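PDB 2IU5: HTH-type dhaKLM operon transcriptional activator DhaS from Lactococcus lactis, which activates transcription of the dhaKLM operon in complex with DhaQ when dihydroxyacetone is present, binding an inverted repeat that partly overlaps the -35 promoter sequence. Local coordinates for residues Leu61-Ile64 and Phe65-Phe69; Asp107-Phe110 and Glu111-Phe114. The protein carries 1 engineered substitution. All blocks are in the same frame, centred on the assembly; numbering follows the deposited sequence.

Contact 1 (Leu61-Ile64 and Phe65-Phe69)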
loop_
_atom_site.group_PDB
_atom_site.type_symbol
_atom_site.label_atom_id
_atom_site.label_comp_id
_atom_site.label_asym_id
_atom_site.label_seq_id
_atom_site.Cartn_x
_atom_site.Cartn_y
_atom_site.Cartn_z
ATOM N N LEU A 61 21.126 3.173 12.556
ATOM C CA LEU A 61 19.729 3.191 12.077
ATOM C C LEU A 61 19.309 1.811 11.609
ATOM O O LEU A 61 18.232 1.330 11.983
ATOM C CB LEU A 61 19.554 4.190 10.920
ATOM C CG LEU A 61 19.407 5.672 11.253
ATOM C CD1 LEU A 61 19.292 6.388 9.926
ATOM C CD2 LEU A 61 18.120 5.859 12.087
ATOM N N SER A 62 20.141 1.169 10.795
ATOM C CA SER A 62 19.820 -0.151 10.266
ATOM C C SER A 62 19.541 -1.097 11.426
ATOM O O SER A 62 18.582 -1.889 11.404
ATOM C CB SER A 62 20.991 -0.661 9.432
ATOM O OG SER A 62 21.053 0.064 8.217
ATOM N N TRP A 63 20.379 -1.019 12.454
ATOM C CA TRP A 63 20.241 -1.894 13.610
ATOM C C TRP A 63 18.930 -1.610 14.336
ATOM O O TRP A 63 18.204 -2.540 14.733
ATOM C CB TRP A 63 21.459 -1.767 14.560
ATOM C CG TRP A 63 21.371 -2.798 15.645
ATOM C CD1 TRP A 63 21.763 -4.090 15.558
ATOM C CD2 TRP A 63 20.841 -2.625 16.964
ATOM N NE1 TRP A 63 21.523 -4.747 16.733
ATOM C CE2 TRP A 63 20.954 -3.871 17.617
ATOM C CE3 TRP A 63 20.283 -1.549 17.662
ATOM C CZ2 TRP A 63 20.540 -4.074 18.933
ATOM C CZ3 TRP A 63 19.867 -1.752 18.968
ATOM C CH2 TRP A 63 19.997 -3.009 19.590
ATOM N N ILE A 64 18.612 -0.331 14.511
ATOM C CA ILE A 64 17.369 0.041 15.177
ATOM C C ILE A 64 16.172 -0.540 14.423
ATOM O O ILE A 64 15.261 -1.098 15.035
ATOM C CB ILE A 64 17.267 1.561 15.275
ATOM C CG1 ILE A 64 18.174 2.042 16.407
ATOM C CG2 ILE A 64 15.843 2.006 15.555
ATOM C CD1 ILE A 64 18.473 3.546 16.286
ATOM N N PHE A 65 16.175 -0.413 13.102
ATOM C CA PHE A 65 15.034 -0.887 12.312
ATOM C C PHE A 65 14.900 -2.400 12.492
ATOM O O PHE A 65 13.798 -2.933 12.709
ATOM C CB PHE A 65 15.273 -0.583 10.827
ATOM C CG PHE A 65 15.384 0.884 10.489
ATOM C CD1 PHE A 65 14.793 1.863 11.277
ATOM C CD2 PHE A 65 16.093 1.264 9.365
ATOM C CE1 PHE A 65 14.921 3.211 10.929
ATOM C CE2 PHE A 65 16.216 2.594 9.024
ATOM C CZ PHE A 65 15.638 3.553 9.800
ATOM N N GLU A 66 16.011 -3.121 12.410
ATOM C CA GLU A 66 15.933 -4.583 12.467
ATOM C C GLU A 66 15.526 -5.040 13.862
ATOM O O GLU A 66 14.685 -5.930 14.023
ATOM C CB GLU A 66 17.289 -5.180 12.140
ATOM C CG GLU A 66 17.682 -5.060 10.700
ATOM C CD GLU A 66 19.095 -5.574 10.470
ATOM O OE1 GLU A 66 19.913 -5.625 11.429
ATOM O OE2 GLU A 66 19.375 -5.925 9.316
ATOM N N ASN A 67 16.121 -4.433 14.873
ATOM C CA ASN A 67 15.903 -4.873 16.242
ATOM C C ASN A 67 14.509 -4.507 16.725
ATOM O O ASN A 67 13.825 -5.322 17.339
ATOM C CB ASN A 67 16.892 -4.170 17.157
ATOM C CG ASN A 67 16.618 -4.459 18.620
ATOM O OD1 ASN A 67 17.067 -5.478 19.137
ATOM N ND2 ASN A 67 15.877 -3.564 19.295
ATOM N N ASP A 68 14.082 -3.281 16.459
ATOM C CA ASP A 68 12.880 -2.783 17.130
ATOM C C ASP A 68 11.652 -3.506 16.574
ATOM O O ASP A 68 10.770 -3.919 17.328
ATOM C CB ASP A 68 12.728 -1.271 16.941
ATOM C CG ASP A 68 13.636 -0.471 17.872
ATOM O OD1 ASP A 68 14.489 -1.075 18.567
ATOM O OD2 ASP A 68 13.473 0.762 17.895
ATOM N N PHE A 69 11.582 -3.660 15.253
ATOM C CA PHE A 69 10.443 -4.352 14.658
ATOM C C PHE A 69 10.392 -5.825 15.010
ATOM O O PHE A 69 9.306 -6.349 15.263
ATOM C CB PHE A 69 10.358 -4.110 13.151
ATOM C CG PHE A 69 9.909 -2.714 12.817
ATOM C CD1 PHE A 69 8.558 -2.412 12.704
ATOM C CD2 PHE A 69 10.839 -1.692 12.619
ATOM C CE1 PHE A 69 8.149 -1.097 12.393
ATOM C CE2 PHE A 69 10.441 -0.383 12.308
ATOM C CZ PHE A 69 9.100 -0.083 12.195
#

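Contact 2 (Asp107-Phe110 and Glu111-Phe114)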
loop_
_atom_site.group_PDB
_atom_site.type_symbol
_atom_site.label_atom_id
_atom_site.label_comp_id
_atom_site.label_asym_id
_atom_site.label_seq_id
_atom_site.Cartn_x
_atom_site.Cartn_y
_atom_site.Cartn_z
ATOM N N ASP A 107 15.413 8.260 3.913
ATOM C CA ASP A 107 15.722 6.928 3.387
ATOM C C ASP A 107 14.615 6.473 2.448
ATOM O O ASP A 107 13.563 6.015 2.879
ATOM C CB ASP A 107 15.935 5.922 4.516
ATOM C CG ASP A 107 16.231 4.508 4.015
ATOM O OD1 ASP A 107 16.350 4.312 2.784
ATOM O OD2 ASP A 107 16.342 3.590 4.863
ATOM N N LYS A 108 14.877 6.609 1.153
ATOM C CA LYS A 108 13.905 6.286 0.115
ATOM C C LYS A 108 13.546 4.800 0.104
ATOM O O LYS A 108 12.481 4.420 -0.384
ATOM C CB LYS A 108 14.460 6.667 -1.260
ATOM C CG LYS A 108 15.743 5.922 -1.642
ATOM C CD LYS A 108 15.910 5.823 -3.154
ATOM C CE LYS A 108 15.558 4.427 -3.677
ATOM N NZ LYS A 108 14.184 3.964 -3.316
ATOM N N ASN A 109 14.431 3.965 0.638
ATOM C CA ASN A 109 14.203 2.526 0.645
ATOM C C ASN A 109 13.480 2.052 1.895
ATOM O O ASN A 109 13.127 0.876 2.021
ATOM C CB ASN A 109 15.512 1.753 0.488
ATOM C CG ASN A 109 16.033 1.755 -0.943
ATOM O OD1 ASN A 109 15.276 1.952 -1.901
ATOM N ND2 ASN A 109 17.339 1.533 -1.094
ATOM N N PHE A 110 13.259 2.968 2.829
ATOM C CA PHE A 110 12.547 2.585 4.020
ATOM C C PHE A 110 11.124 2.072 3.828
ATOM O O PHE A 110 10.700 1.156 4.543
ATOM C CB PHE A 110 12.528 3.702 5.053
ATOM C CG PHE A 110 12.002 3.218 6.352
ATOM C CD1 PHE A 110 12.760 2.369 7.141
ATOM C CD2 PHE A 110 10.744 3.591 6.792
ATOM C CE1 PHE A 110 12.279 1.910 8.348
ATOM C CE2 PHE A 110 10.263 3.130 8.001
ATOM C CZ PHE A 110 11.029 2.288 8.782
ATOM N N GLU A 111 10.393 2.653 2.889
ATOM C CA GLU A 111 8.996 2.262 2.651
ATOM C C GLU A 111 8.923 0.765 2.375
ATOM O O GLU A 111 7.988 0.083 2.789
ATOM C CB GLU A 111 8.430 3.026 1.451
ATOM C CG GLU A 111 7.007 2.636 1.051
ATOM C CD GLU A 111 6.482 3.459 -0.118
ATOM O OE1 GLU A 111 5.719 4.429 0.111
ATOM O OE2 GLU A 111 6.830 3.140 -1.276
ATOM N N HIS A 112 9.921 0.254 1.669
ATOM C CA HIS A 112 9.923 -1.161 1.316
ATOM C C HIS A 112 10.207 -2.031 2.528
ATOM O O HIS A 112 9.561 -3.055 2.732
ATOM C CB HIS A 112 10.921 -1.421 0.193
ATOM C CG HIS A 112 10.739 -0.513 -0.981
ATOM N ND1 HIS A 112 9.539 -0.400 -1.652
ATOM C CD2 HIS A 112 11.601 0.327 -1.601
ATOM C CE1 HIS A 112 9.673 0.473 -2.637
ATOM N NE2 HIS A 112 10.915 0.928 -2.628
ATOM N N PHE A 113 11.178 -1.616 3.332
ATOM C CA PHE A 113 11.437 -2.285 4.594
ATOM C C PHE A 113 10.172 -2.274 5.468
ATOM O O PHE A 113 9.823 -3.270 6.096
ATOM C CB PHE A 113 12.598 -1.588 5.304
ATOM C CG PHE A 113 12.883 -2.170 6.641
ATOM C CD1 PHE A 113 13.749 -3.248 6.778
ATOM C CD2 PHE A 113 12.271 -1.641 7.765
ATOM C CE1 PHE A 113 14.004 -3.788 8.035
ATOM C CE2 PHE A 113 12.518 -2.171 9.017
ATOM C CZ PHE A 113 13.382 -3.242 9.154
ATOM N N PHE A 114 9.487 -1.134 5.500
ATOM C CA PHE A 114 8.328 -0.924 6.392
ATOM C C PHE A 114 7.236 -1.923 5.966
ATOM O O PHE A 114 6.599 -2.580 6.809
ATOM C CB PHE A 114 7.867 0.529 6.250
ATOM C CG PHE A 114 6.908 1.015 7.309
ATOM C CD1 PHE A 114 7.188 0.939 8.677
ATOM C CD2 PHE A 114 5.697 1.567 6.910
ATOM C CE1 PHE A 114 6.257 1.412 9.621
ATOM C CE2 PHE A 114 4.770 2.039 7.841
ATOM C CZ PHE A 114 5.047 1.964 9.195
HETATM O O HOH W 1 10.854 5.621 2.416
#

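Contact 1 (Leu61-Ile64 and Phe65-Phe69)
Asn67 lies flat against the indole of Trp63 one turn back along helix 57-73. Its CB sits 3.9 Å from the centroid of the six-membered ring, almost on the ring normal, a CH-pi contact, and its amide plane stacks over the same ring at only 15°. Both side chains hold CG anti to their own backbone N (chi1 -173° for Trp63, 173° for Asn67), which sends them out in the same direction. The amide is kept from turning by Asn67 ND2, which donates to the anti lone pair of Asp68 OD1 at 2.9 Å, within the amide plane. Asp68 runs beside Ile64, with OD2 3.6 Å from Ile64 CG2; OD2 also forms a salt bridge with Lys23 and a hydrogen bond with Tyr92. Packing is tight at Phe65, with one ring face over the carbonyl oxygen of Leu61, toward the rim, and Leu61 O 3.2 Å from Phe65 CG, while Phe65 CZ reaches Leu61 CD2 at 4.1 Å. Backbone i to i+4 bonds run beneath, such as Phe65 N to Leu61 O at 2.9 Å. The solvent side is looser: Ser62 and Glu66 are exposed, and Glu66 CG passes Ser62 O at 3.4 Å. Leu61 and Ile64 pack on Phe22 of helix 13-28, within the TetR-type DNA-binding region, while Phe65 reaches Tyr100 and Ile103 of helix 97-106 and Phe69 meets helix 110-132.

Contact 2 (Asp107-Phe110 and Glu111-Phe114)
Three phenylalanines, Phe110, Phe113 and Phe114, crowd the first turn of helix 110-132 as an aromatic cluster without a true stack. With CG anti to the backbone N (chi1 -170°), the Phe110 ring reaches both neighbours: CE1 approaches Phe113 CD2 at 3.6 Å, and CE2 approaches Phe114 CD1 at 3.8 Å. The Phe113 plane is inclined 31° to it; the Phe114 ring has a similar tilt but is slid away, with little overlap. An alanine in place of Phe110 is likely to open a gap between Phe113 and Phe114 and to deprive Phe65 and Phe104 of a ring to pack on. Phe110 closes a type I turn from Asp107 that links helix 97-106 to this one in the C-terminal region. Asp107 OD1 caps the turn by accepting from Asn109 N, which comes from above the carboxylate plane. On the exposed side Lys108 NZ donates to Asn109 OD1 at 2.7 Å, and the His112 ring lies obliquely beside that amide. Asn109 O takes two weak bonds, from His112 N and Phe113 N, whereas Phe114 N bonds Phe110 O at 2.8 Å. A water receives a weak bond from Glu111 N and donates to Asp107 O, 2.8 Å away.

Contact 1 lies wholly on helix 57-73; contact 2 spans the loop after helix 97-106 and the first turn of helix 110-132, and their centres are about 12 Å apart. Contact 1 is mostly buried mid-helix, whereas contact 2 is a helix start with an aromatic side, largely buried, and a polar, exposed one. Accordingly, contact 1 has regular backbone bonding and a buried carboxylate with outside partners, while contact 2 depends on a turn, a capping aspartate and a bridging water. They touch through aromatic side chains: Phe65 CD1 packs on Phe110 CE1 at 3.9 Å, and Phe69 meets Phe113 and Phe114. This seam joins the DNA-binding region to the C-terminal region.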